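Local coordinates for fructooligosaccharide ABC transporter substrate-binding protein FusA (Streptococcus pneumoniae, PDB 5G5Y), which binds fructooligosaccharides, preferring tetrasaccharides and longer chains, and serves as the solute-binding component of the ABC transporter that imports them, at residues 9-14 and 40-45; 139-144 and 264-269; 444-449 and 468-473. One frame throughout, in Å; residues are numbered along the deposited sequence.

Contact 1 (9-14 and 40-45); sequences TASSPL and NYQSDF
Ser11 OG is gripped by two amide side chains from the far segment. Ser11 OG donates to Asn40 OD1 at 2.7 Å, arriving in the carbonyl plane on a lone pair. Gln42 NE2 donates to Ser11 OG at 3.1 Å. The hydroxyl lies 26° out of the plane of the Gln42 amide. Asn40 CG stands anti to its backbone N (chi1 -177°), which starts the amide on the side of Ser11, and Asn40 ND2 donates to Lys17 O. Both polar atoms of the Gln42 amide are held as well: OE1 takes Lys17 NZ, and NE2 also reaches Ser15 O.

Behind this polar group the backbones run side by side as the parallel strands of a beta-alpha-beta unit, 3-10 and 34-41, with helix 23-32 between them in sequence. Tyr41 N bonds to Thr9 O at 2.9 Å, but the next link, Ser11 N to Tyr41 O, is weak at 3.5 Å. A water donates to Tyr41 O at 2.8 Å.

Past the strand end, Phe45 turns one face to Ala10, whose CB sits 3.7 Å from the ring centroid, displaced toward the rim. Thr9 O meets the edge of the same ring, 3.4 Å from Phe45 CE1.

Because Asn40 ND2 donates to the Lys17 carbonyl, OD1 is left facing Ser11, which fixes which way round the amide sits. Side-chain bonds join the segments just where the backbone pairing gives out, with Ser12 close to substrate-binding Glu379.

Contact 2 (139-144 and 264-269); sequences AWINKD and FGVYFT
Trp140 and Tyr267 lie with their planes 28° apart but slid past each other, the indole five-membered ring and the phenol ring having centroids 5.2 Å apart, so they barely overlap. What Trp140 offers to the tyrosine face is its inner part: CD1 lies above the ring near the rim, and CB makes an off-centre CH-pi contact, 3.8 Å from Tyr267 CE1. Tyr282 meets Tyr267 edge-to-face, and Tyr267 OH is hydrogen-bonded to Thr276 OG1. Val284 and, from helix 399-412, Trp403 and Leu407 also touch the Trp140 side chain.

The edge of the indole is turned to Thr269. Trp140 NE1 donates to Thr269 O at 3.1 Å with a nearly straight N-H...O angle of 174°. The acceptor is in the ring plane, whereas the donor stands 50° above the carbonyl plane. Thr269 CG2 packs against Trp140 NE1 at 3.5 Å, while Thr269 OG1 bonds to Glu192.

These strands are the central antiparallel pair of a mixed four-stranded sheet, flanked by 282-284 next to 138-142 and by 181-183 next to 264-269, consistent with one lobe of a family 1 solute-binding protein. Trp140 and Tyr267 form a hydrogen-bonded pair, with Trp140 N to Tyr267 O at 2.8 Å and Tyr267 N to Trp140 O at 3.0 Å. Asn142 N continues the pairing to Gly265 O, where the second strand turns a corner.

The opposite face of the sheet is aliphatic and aromatic. Ala139 CB approaches Phe268 CE2 obliquely at 3.6 Å, and Ile141 CG1 touches Val266 CG2 at 3.8 Å; Phe183 packs on Phe268. At the end of strand 138-142, Asn142 is the N-cap of helix 143-148, its OD1 accepting from Trp145 N. Thr269 leads directly into the substrate-binding Trp270, with Asn191, another substrate-binding residue, nearby.

Contact 3 (444-449 and 468-473); sequences DYIYRK and KELEKY
Tyr445 and Tyr473 meet in a T-shaped stack: the edge of Tyr473 points at the face of Tyr445, with planes at 67° and centroids 5.6 Å apart. Tyr473 CE2 makes the approach, 3.9 Å from Tyr445 CG. On the opposite face of the Tyr445 ring lies the aliphatic part of Lys449, its CG offset toward the rim, so the ring is sandwiched between the two. Tyr445 CB points toward the other helix and CG stands anti to the backbone N (chi1 173°), from which the ring reaches Leu470 and Tyr473.

Leu470 comes to the edge of this ring, its CD2 in the ring plane and 4.0 Å from Tyr445 CD2. The same methyl lies 3.9 Å from Ile446 CG1, those two side chains crossing at about a right angle.

The backbones belong to an antiparallel helical hairpin, 429-455 followed after a short turn by 459-472. Here the axes are 11.5 Å apart at 167°, a wide spacing bridged by side chains. Ile446 and Leu470 also both touch Phe220, a ligand of the second calcium site.

Further out, Glu469 lies at about a right angle across the phenol end of Tyr445, its CB 3.3 Å from Tyr445 OH. The carboxylate bends off along its own helix, where Glu469 OE1 forms a salt bridge with Lys472 NZ at 3.2 Å. Tyr473 also packs against Met442 and the zinc ligand Asp441.

Overall arrangement
From the N terminus the three contacts follow in series, none enclosing or crossing another. Contact 1 comes first, closing a 25-residue loop that holds helix 23-32 and joining the edge strand 34-41 to its neighbour in the first sheet. Contact 2 spans a far longer excursion of 119 residues, which carries the ligands of both calcium sites, and pairs the inner strands of a separate sheet, consistent with the two lobes of a family 1 solute-binding protein. Contact 3 is short-range again, bringing two C-terminal helices together across 18 residues. The centres of contacts 1 and 2 are about 38 Å apart, whereas contacts 2 and 3 approach to about 12 Å between nearest atoms.

Contact 1 (9-14 and 40-45)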
loop_
_atom_site.group_PDB
_atom_site.type_symbol
_atom_site.label_atom_id
_atom_site.label_comp_id
_atom_site.label_asym_id
_atom_site.label_seq_id
_atom_site.Cartn_x
_atom_site.Cartn_y
_atom_site.Cartn_z
ATOM N N THR A 9 -9.250 12.331 17.911
ATOM C CA THR A 9 -9.336 11.291 16.902
ATOM C C THR A 9 -9.718 11.836 15.530
ATOM O O THR A 9 -10.151 12.977 15.412
ATOM C CB THR A 9 -10.298 10.156 17.347
ATOM O OG1 THR A 9 -10.152 9.017 16.488
ATOM C CG2 THR A 9 -11.758 10.596 17.376
ATOM N N ALA A 10 -9.529 10.989 14.533
ATOM C CA ALA A 10 -9.918 11.239 13.174
ATOM C C ALA A 10 -10.945 10.169 12.778
ATOM O O ALA A 10 -10.776 8.963 13.036
ATOM C CB ALA A 10 -8.701 11.154 12.263
ATOM N N SER A 11 -12.014 10.582 12.141
ATOM C CA SER A 11 -13.012 9.635 11.640
ATOM C C SER A 11 -13.640 10.138 10.364
ATOM O O SER A 11 -13.520 11.300 10.012
ATOM C CB SER A 11 -14.096 9.355 12.693
ATOM O OG SER A 11 -14.870 10.520 12.972
ATOM N N SER A 12 -14.331 9.246 9.697
ATOM C CA SER A 12 -15.053 9.582 8.457
ATOM C C SER A 12 -16.246 10.509 8.765
ATOM O O SER A 12 -16.916 10.332 9.789
ATOM C CB SER A 12 -15.568 8.304 7.782
ATOM O OG SER A 12 -16.602 8.562 6.845
ATOM N N PRO A 13 -16.521 11.482 7.878
ATOM C CA PRO A 13 -17.752 12.298 8.014
ATOM C C PRO A 13 -19.040 11.474 7.974
ATOM O O PRO A 13 -20.050 11.933 8.462
ATOM C CB PRO A 13 -17.691 13.285 6.837
ATOM C CG PRO A 13 -16.579 12.844 5.962
ATOM C CD PRO A 13 -15.732 11.822 6.678
ATOM N N LEU A 14 -19.005 10.260 7.428
ATOM C CA LEU A 14 -20.168 9.388 7.485
ATOM C C LEU A 14 -20.432 8.822 8.878
ATOM O O LEU A 14 -21.540 8.331 9.135
ATOM C CB LEU A 14 -20.018 8.256 6.491
ATOM C CG LEU A 14 -19.855 8.653 5.020
ATOM C CD1 LEU A 14 -19.719 7.376 4.206
ATOM C CD2 LEU A 14 -21.024 9.487 4.506
ATOM N N ASN A 40 -13.276 14.792 18.071
ATOM C CA ASN A 40 -13.366 14.075 16.835
ATOM C C ASN A 40 -13.341 15.005 15.630
ATOM O O ASN A 40 -14.346 15.686 15.361
ATOM C CB ASN A 40 -14.652 13.265 16.837
ATOM C CG ASN A 40 -14.829 12.396 15.621
ATOM O OD1 ASN A 40 -13.868 12.034 14.938
ATOM N ND2 ASN A 40 -16.069 12.030 15.347
ATOM N N TYR A 41 -12.222 15.005 14.898
ATOM C CA TYR A 41 -12.100 15.815 13.681
ATOM C C TYR A 41 -12.366 14.983 12.447
ATOM O O TYR A 41 -11.652 14.019 12.162
ATOM C CB TYR A 41 -10.743 16.479 13.624
ATOM C CG TYR A 41 -10.463 17.418 14.762
ATOM C CD1 TYR A 41 -11.411 18.375 15.190
ATOM C CD2 TYR A 41 -9.216 17.412 15.391
ATOM C CE1 TYR A 41 -11.123 19.245 16.225
ATOM C CE2 TYR A 41 -8.908 18.264 16.426
ATOM C CZ TYR A 41 -9.853 19.207 16.840
ATOM O OH TYR A 41 -9.509 20.064 17.882
ATOM N N GLN A 42 -13.417 15.345 11.718
ATOM C CA GLN A 42 -13.901 14.557 10.615
ATOM C C GLN A 42 -13.487 15.106 9.259
ATOM O O GLN A 42 -13.810 14.516 8.249
ATOM C CB GLN A 42 -15.415 14.407 10.733
ATOM C CG GLN A 42 -15.765 13.605 11.981
ATOM C CD GLN A 42 -17.205 13.208 12.080
ATOM O OE1 GLN A 42 -18.041 14.065 12.283
ATOM N NE2 GLN A 42 -17.499 11.917 12.028
ATOM N N SER A 43 -12.765 16.217 9.247
ATOM C CA SER A 43 -12.210 16.776 8.022
ATOM C C SER A 43 -11.042 17.630 8.468
ATOM O O SER A 43 -11.024 18.109 9.607
ATOM C CB SER A 43 -13.267 17.632 7.290
ATOM O OG SER A 43 -13.488 18.862 7.995
ATOM N N ASP A 44 -10.055 17.785 7.603
ATOM C CA ASP A 44 -8.861 18.583 7.883
ATOM C C ASP A 44 -8.220 18.158 9.201
ATOM O O ASP A 44 -7.756 18.990 9.963
ATOM C CB ASP A 44 -9.223 20.096 7.935
ATOM C CG ASP A 44 -8.323 20.969 7.063
ATOM O OD1 ASP A 44 -7.552 20.457 6.214
ATOM O OD2 ASP A 44 -8.392 22.213 7.222
ATOM N N PHE A 45 -8.174 16.856 9.476
ATOM C CA PHE A 45 -7.647 16.396 10.773
ATOM C C PHE A 45 -6.249 16.950 11.076
ATOM O O PHE A 45 -5.982 17.463 12.172
ATOM C CB PHE A 45 -7.622 14.861 10.818
ATOM C CG PHE A 45 -6.937 14.335 12.031
ATOM C CD1 PHE A 45 -7.626 14.210 13.218
ATOM C CD2 PHE A 45 -5.589 13.991 11.981
ATOM C CE1 PHE A 45 -6.990 13.766 14.346
ATOM C CE2 PHE A 45 -4.945 13.498 13.110
ATOM C CZ PHE A 45 -5.647 13.417 14.298
HETATM O O HOH W 1 -10.584 13.086 9.723
#

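Contact 2 (139-144 and 264-269)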
loop_
_atom_site.group_PDB
_atom_site.type_symbol
_atom_site.label_atom_id
_atom_site.label_comp_id
_atom_site.label_asym_id
_atom_site.label_seq_id
_atom_site.Cartn_x
_atom_site.Cartn_y
_atom_site.Cartn_z
ATOM N N ALA A 139 -1.144 -6.331 -14.652
ATOM C CA ALA A 139 -1.520 -6.214 -16.077
ATOM C C ALA A 139 -2.694 -7.160 -16.338
ATOM O O ALA A 139 -2.696 -8.296 -15.836
ATOM C CB ALA A 139 -0.352 -6.545 -16.967
ATOM N N TRP A 140 -3.673 -6.662 -17.081
ATOM C CA TRP A 140 -4.895 -7.380 -17.396
ATOM C C TRP A 140 -5.068 -7.374 -18.904
ATOM O O TRP A 140 -4.708 -6.382 -19.577
ATOM C CB TRP A 140 -6.074 -6.660 -16.750
ATOM C CG TRP A 140 -5.915 -6.455 -15.287
ATOM C CD1 TRP A 140 -5.366 -5.381 -14.672
ATOM C CD2 TRP A 140 -6.331 -7.344 -14.250
ATOM N NE1 TRP A 140 -5.384 -5.559 -13.323
ATOM C CE2 TRP A 140 -5.985 -6.744 -13.033
ATOM C CE3 TRP A 140 -6.946 -8.594 -14.238
ATOM C CZ2 TRP A 140 -6.235 -7.343 -11.793
ATOM C CZ3 TRP A 140 -7.215 -9.195 -12.983
ATOM C CH2 TRP A 140 -6.854 -8.574 -11.802
ATOM N N ILE A 141 -5.611 -8.463 -19.444
ATOM C CA ILE A 141 -5.752 -8.599 -20.892
ATOM C C ILE A 141 -7.196 -9.006 -21.258
ATOM O O ILE A 141 -7.829 -9.751 -20.506
ATOM C CB ILE A 141 -4.717 -9.582 -21.458
ATOM C CG1 ILE A 141 -4.736 -9.617 -22.999
ATOM C CG2 ILE A 141 -4.862 -10.968 -20.865
ATOM C CD1 ILE A 141 -3.539 -10.318 -23.592
ATOM N N ASN A 142 -7.654 -8.536 -22.424
ATOM C CA ASN A 142 -8.967 -8.888 -22.958
ATOM C C ASN A 142 -9.016 -10.288 -23.587
ATOM O O ASN A 142 -8.602 -10.523 -24.734
ATOM C CB ASN A 142 -9.479 -7.796 -23.926
ATOM C CG ASN A 142 -10.981 -7.936 -24.177
ATOM O OD1 ASN A 142 -11.451 -9.046 -24.321
ATOM N ND2 ASN A 142 -11.715 -6.845 -24.184
ATOM N N LYS A 143 -9.490 -11.242 -22.788
ATOM C CA LYS A 143 -9.650 -12.628 -23.223
ATOM C C LYS A 143 -10.752 -12.849 -24.282
ATOM O O LYS A 143 -10.629 -13.785 -25.038
ATOM C CB LYS A 143 -9.948 -13.557 -22.021
ATOM C CG LYS A 143 -8.729 -13.937 -21.190
ATOM C CD LYS A 143 -8.917 -15.255 -20.422
ATOM C CE LYS A 143 -10.332 -15.461 -19.859
ATOM N NZ LYS A 143 -10.413 -16.486 -18.770
ATOM N N ASP A 144 -11.795 -12.021 -24.297
ATOM C CA ASP A 144 -12.790 -12.011 -25.379
ATOM C C ASP A 144 -12.093 -11.777 -26.725
ATOM O O ASP A 144 -12.286 -12.554 -27.668
ATOM C CB ASP A 144 -13.835 -10.907 -25.215
ATOM C CG ASP A 144 -14.835 -11.163 -24.095
ATOM O OD1 ASP A 144 -14.886 -12.272 -23.534
ATOM O OD2 ASP A 144 -15.587 -10.209 -23.799
ATOM N N PHE A 264 -9.887 -1.391 -24.000
ATOM C CA PHE A 264 -8.489 -1.717 -23.748
ATOM C C PHE A 264 -8.175 -3.165 -24.113
ATOM O O PHE A 264 -8.966 -4.079 -23.839
ATOM C CB PHE A 264 -8.139 -1.502 -22.276
ATOM C CG PHE A 264 -8.191 -0.081 -21.794
ATOM C CD1 PHE A 264 -7.860 1.003 -22.596
ATOM C CD2 PHE A 264 -8.497 0.160 -20.454
ATOM C CE1 PHE A 264 -7.843 2.273 -22.079
ATOM C CE2 PHE A 264 -8.493 1.432 -19.938
ATOM C CZ PHE A 264 -8.167 2.500 -20.750
ATOM N N GLY A 265 -7.023 -3.372 -24.756
ATOM C CA GLY A 265 -6.516 -4.703 -24.983
ATOM C C GLY A 265 -5.782 -5.224 -23.753
ATOM O O GLY A 265 -6.082 -6.311 -23.249
ATOM N N VAL A 266 -4.776 -4.461 -23.330
ATOM C CA VAL A 266 -3.967 -4.750 -22.145
ATOM C C VAL A 266 -3.949 -3.456 -21.377
ATOM O O VAL A 266 -3.731 -2.401 -21.962
ATOM C CB VAL A 266 -2.530 -5.214 -22.494
ATOM C CG1 VAL A 266 -1.630 -5.290 -21.246
ATOM C CG2 VAL A 266 -2.563 -6.551 -23.230
ATOM N N TYR A 267 -4.214 -3.505 -20.071
ATOM C CA TYR A 267 -4.126 -2.316 -19.238
ATOM C C TYR A 267 -3.679 -2.715 -17.824
ATOM O O TYR A 267 -3.586 -3.892 -17.516
ATOM C CB TYR A 267 -5.450 -1.513 -19.201
ATOM C CG TYR A 267 -6.527 -2.133 -18.334
ATOM C CD1 TYR A 267 -7.261 -3.244 -18.761
ATOM C CD2 TYR A 267 -6.754 -1.658 -17.064
ATOM C CE1 TYR A 267 -8.253 -3.814 -17.946
ATOM C CE2 TYR A 267 -7.713 -2.225 -16.229
ATOM C CZ TYR A 267 -8.456 -3.301 -16.656
ATOM O OH TYR A 267 -9.393 -3.810 -15.779
ATOM N N PHE A 268 -3.366 -1.713 -17.015
ATOM C CA PHE A 268 -2.853 -1.916 -15.647
ATOM C C PHE A 268 -3.781 -1.303 -14.605
ATOM O O PHE A 268 -4.238 -0.180 -14.759
ATOM C CB PHE A 268 -1.438 -1.305 -15.498
ATOM C CG PHE A 268 -0.454 -1.851 -16.469
ATOM C CD1 PHE A 268 -0.448 -1.412 -17.775
ATOM C CD2 PHE A 268 0.467 -2.833 -16.086
ATOM C CE1 PHE A 268 0.438 -1.937 -18.702
ATOM C CE2 PHE A 268 1.353 -3.361 -17.005
ATOM C CZ PHE A 268 1.350 -2.904 -18.318
ATOM N N THR A 269 -3.980 -2.010 -13.504
ATOM C CA THR A 269 -4.696 -1.490 -12.342
ATOM C C THR A 269 -4.561 -2.443 -11.179
ATOM O O THR A 269 -4.046 -3.538 -11.328
ATOM C CB THR A 269 -6.210 -1.196 -12.647
ATOM O OG1 THR A 269 -6.719 -0.347 -11.624
ATOM C CG2 THR A 269 -6.993 -2.445 -12.781
#

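Contact 3 (444-449 and 468-473)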
loop_
_atom_site.group_PDB
_atom_site.type_symbol
_atom_site.label_atom_id
_atom_site.label_comp_id
_atom_site.label_asym_id
_atom_site.label_seq_id
_atom_site.Cartn_x
_atom_site.Cartn_y
_atom_site.Cartn_z
ATOM N N ASP A 444 10.395 13.398 -10.427
ATOM C CA ASP A 444 9.705 13.906 -11.618
ATOM C C ASP A 444 10.616 13.830 -12.835
ATOM O O ASP A 444 10.150 13.524 -13.914
ATOM C CB ASP A 444 9.186 15.344 -11.423
ATOM C CG ASP A 444 7.995 15.440 -10.420
ATOM O OD1 ASP A 444 7.223 14.486 -10.282
ATOM O OD2 ASP A 444 7.815 16.505 -9.773
ATOM N N TYR A 445 11.908 14.070 -12.645
ATOM C CA TYR A 445 12.910 13.947 -13.737
ATOM C C TYR A 445 12.973 12.531 -14.324
ATOM O O TYR A 445 13.014 12.325 -15.548
ATOM C CB TYR A 445 14.298 14.379 -13.227
ATOM C CG TYR A 445 15.412 14.136 -14.198
ATOM C CD1 TYR A 445 15.576 14.951 -15.325
ATOM C CD2 TYR A 445 16.307 13.098 -14.010
ATOM C CE1 TYR A 445 16.601 14.709 -16.226
ATOM C CE2 TYR A 445 17.325 12.843 -14.901
ATOM C CZ TYR A 445 17.469 13.654 -16.027
ATOM O OH TYR A 445 18.492 13.390 -16.927
ATOM N N ILE A 446 13.010 11.540 -13.445
ATOM C CA ILE A 446 13.013 10.151 -13.880
ATOM C C ILE A 446 11.782 9.853 -14.783
ATOM O O ILE A 446 11.906 9.249 -15.865
ATOM C CB ILE A 446 13.044 9.198 -12.667
ATOM C CG1 ILE A 446 14.438 9.218 -12.028
ATOM C CG2 ILE A 446 12.667 7.762 -13.076
ATOM C CD1 ILE A 446 14.459 8.669 -10.642
ATOM N N TYR A 447 10.612 10.282 -14.353
ATOM C CA TYR A 447 9.408 10.051 -15.157
ATOM C C TYR A 447 9.373 10.911 -16.423
ATOM O O TYR A 447 8.864 10.471 -17.431
ATOM C CB TYR A 447 8.146 10.203 -14.336
ATOM C CG TYR A 447 7.878 9.023 -13.385
ATOM C CD1 TYR A 447 7.980 7.698 -13.807
ATOM C CD2 TYR A 447 7.528 9.245 -12.061
ATOM C CE1 TYR A 447 7.745 6.638 -12.922
ATOM C CE2 TYR A 447 7.288 8.198 -11.175
ATOM C CZ TYR A 447 7.391 6.893 -11.622
ATOM O OH TYR A 447 7.131 5.855 -10.765
ATOM N N ARG A 448 9.882 12.124 -16.362
ATOM C CA ARG A 448 9.915 12.969 -17.562
ATOM C C ARG A 448 10.769 12.313 -18.658
ATOM O O ARG A 448 10.335 12.206 -19.798
ATOM C CB ARG A 448 10.432 14.370 -17.249
ATOM C CG ARG A 448 10.418 15.278 -18.492
ATOM C CD ARG A 448 10.846 16.711 -18.210
ATOM N NE ARG A 448 12.236 16.900 -17.790
ATOM C CZ ARG A 448 13.305 16.970 -18.592
ATOM N NH1 ARG A 448 13.216 16.788 -19.914
ATOM N NH2 ARG A 448 14.504 17.220 -18.056
ATOM N N LYS A 449 11.965 11.846 -18.310
ATOM C CA LYS A 449 12.840 11.235 -19.284
ATOM C C LYS A 449 12.227 9.941 -19.823
ATOM O O LYS A 449 12.254 9.696 -21.025
ATOM C CB LYS A 449 14.228 10.981 -18.681
ATOM C CG LYS A 449 14.970 12.261 -18.302
ATOM C CD LYS A 449 15.142 13.242 -19.452
ATOM C CE LYS A 449 15.822 12.591 -20.628
ATOM N NZ LYS A 449 16.137 13.605 -21.652
ATOM N N LYS A 468 24.422 10.561 -15.343
ATOM C CA LYS A 468 25.197 11.654 -14.754
ATOM C C LYS A 468 24.323 12.682 -14.019
ATOM O O LYS A 468 24.705 13.216 -12.970
ATOM C CB LYS A 468 26.016 12.387 -15.845
ATOM C CG LYS A 468 27.130 11.557 -16.456
ATOM C CD LYS A 468 27.892 12.418 -17.470
ATOM C CE LYS A 468 28.841 11.622 -18.352
ATOM N NZ LYS A 468 29.516 10.547 -17.585
ATOM N N GLU A 469 23.163 12.977 -14.592
ATOM C CA GLU A 469 22.217 13.911 -14.004
ATOM C C GLU A 469 21.670 13.352 -12.663
ATOM O O GLU A 469 21.547 14.071 -11.693
ATOM C CB GLU A 469 21.078 14.168 -14.990
ATOM C CG GLU A 469 20.486 15.503 -14.884
ATOM C CD GLU A 469 21.479 16.642 -15.171
ATOM O OE1 GLU A 469 22.474 16.524 -15.904
ATOM O OE2 GLU A 469 21.155 17.693 -14.693
ATOM N N LEU A 470 21.397 12.050 -12.629
ATOM C CA LEU A 470 20.983 11.399 -11.404
ATOM C C LEU A 470 22.038 11.518 -10.318
ATOM O O LEU A 470 21.701 11.729 -9.152
ATOM C CB LEU A 470 20.631 9.917 -11.668
ATOM C CG LEU A 470 19.421 9.611 -12.528
ATOM C CD1 LEU A 470 19.219 8.102 -12.627
ATOM C CD2 LEU A 470 18.176 10.263 -11.992
ATOM N N GLU A 471 23.306 11.396 -10.689
ATOM C CA GLU A 471 24.391 11.588 -9.721
ATOM C C GLU A 471 24.500 13.042 -9.288
ATOM O O GLU A 471 24.716 13.293 -8.115
ATOM C CB GLU A 471 25.746 11.072 -10.222
ATOM C CG GLU A 471 26.888 11.229 -9.214
ATOM C CD GLU A 471 26.554 10.645 -7.825
ATOM O OE1 GLU A 471 25.668 9.742 -7.727
ATOM O OE2 GLU A 471 27.157 11.074 -6.818
ATOM N N LYS A 472 24.314 13.999 -10.190
ATOM C CA LYS A 472 24.248 15.393 -9.750
ATOM C C LYS A 472 23.144 15.645 -8.725
ATOM O O LYS A 472 23.297 16.505 -7.853
ATOM C CB LYS A 472 24.066 16.344 -10.919
ATOM C CG LYS A 472 25.284 16.431 -11.827
ATOM C CD LYS A 472 24.878 17.156 -13.094
ATOM C CE LYS A 472 25.902 17.093 -14.196
ATOM N NZ LYS A 472 25.343 17.855 -15.350
ATOM N N TYR A 473 22.009 14.936 -8.866
ATOM C CA TYR A 473 20.937 15.030 -7.892
ATOM C C TYR A 473 21.191 14.248 -6.602
ATOM O O TYR A 473 20.382 14.344 -5.668
ATOM C CB TYR A 473 19.605 14.560 -8.464
ATOM C CG TYR A 473 18.959 15.477 -9.469
ATOM C CD1 TYR A 473 18.819 16.848 -9.227
ATOM C CD2 TYR A 473 18.450 14.967 -10.642
ATOM C CE1 TYR A 473 18.177 17.668 -10.139
ATOM C CE2 TYR A 473 17.805 15.770 -11.552
ATOM C CZ TYR A 473 17.671 17.124 -11.300
ATOM O OH TYR A 473 17.056 17.878 -12.254
#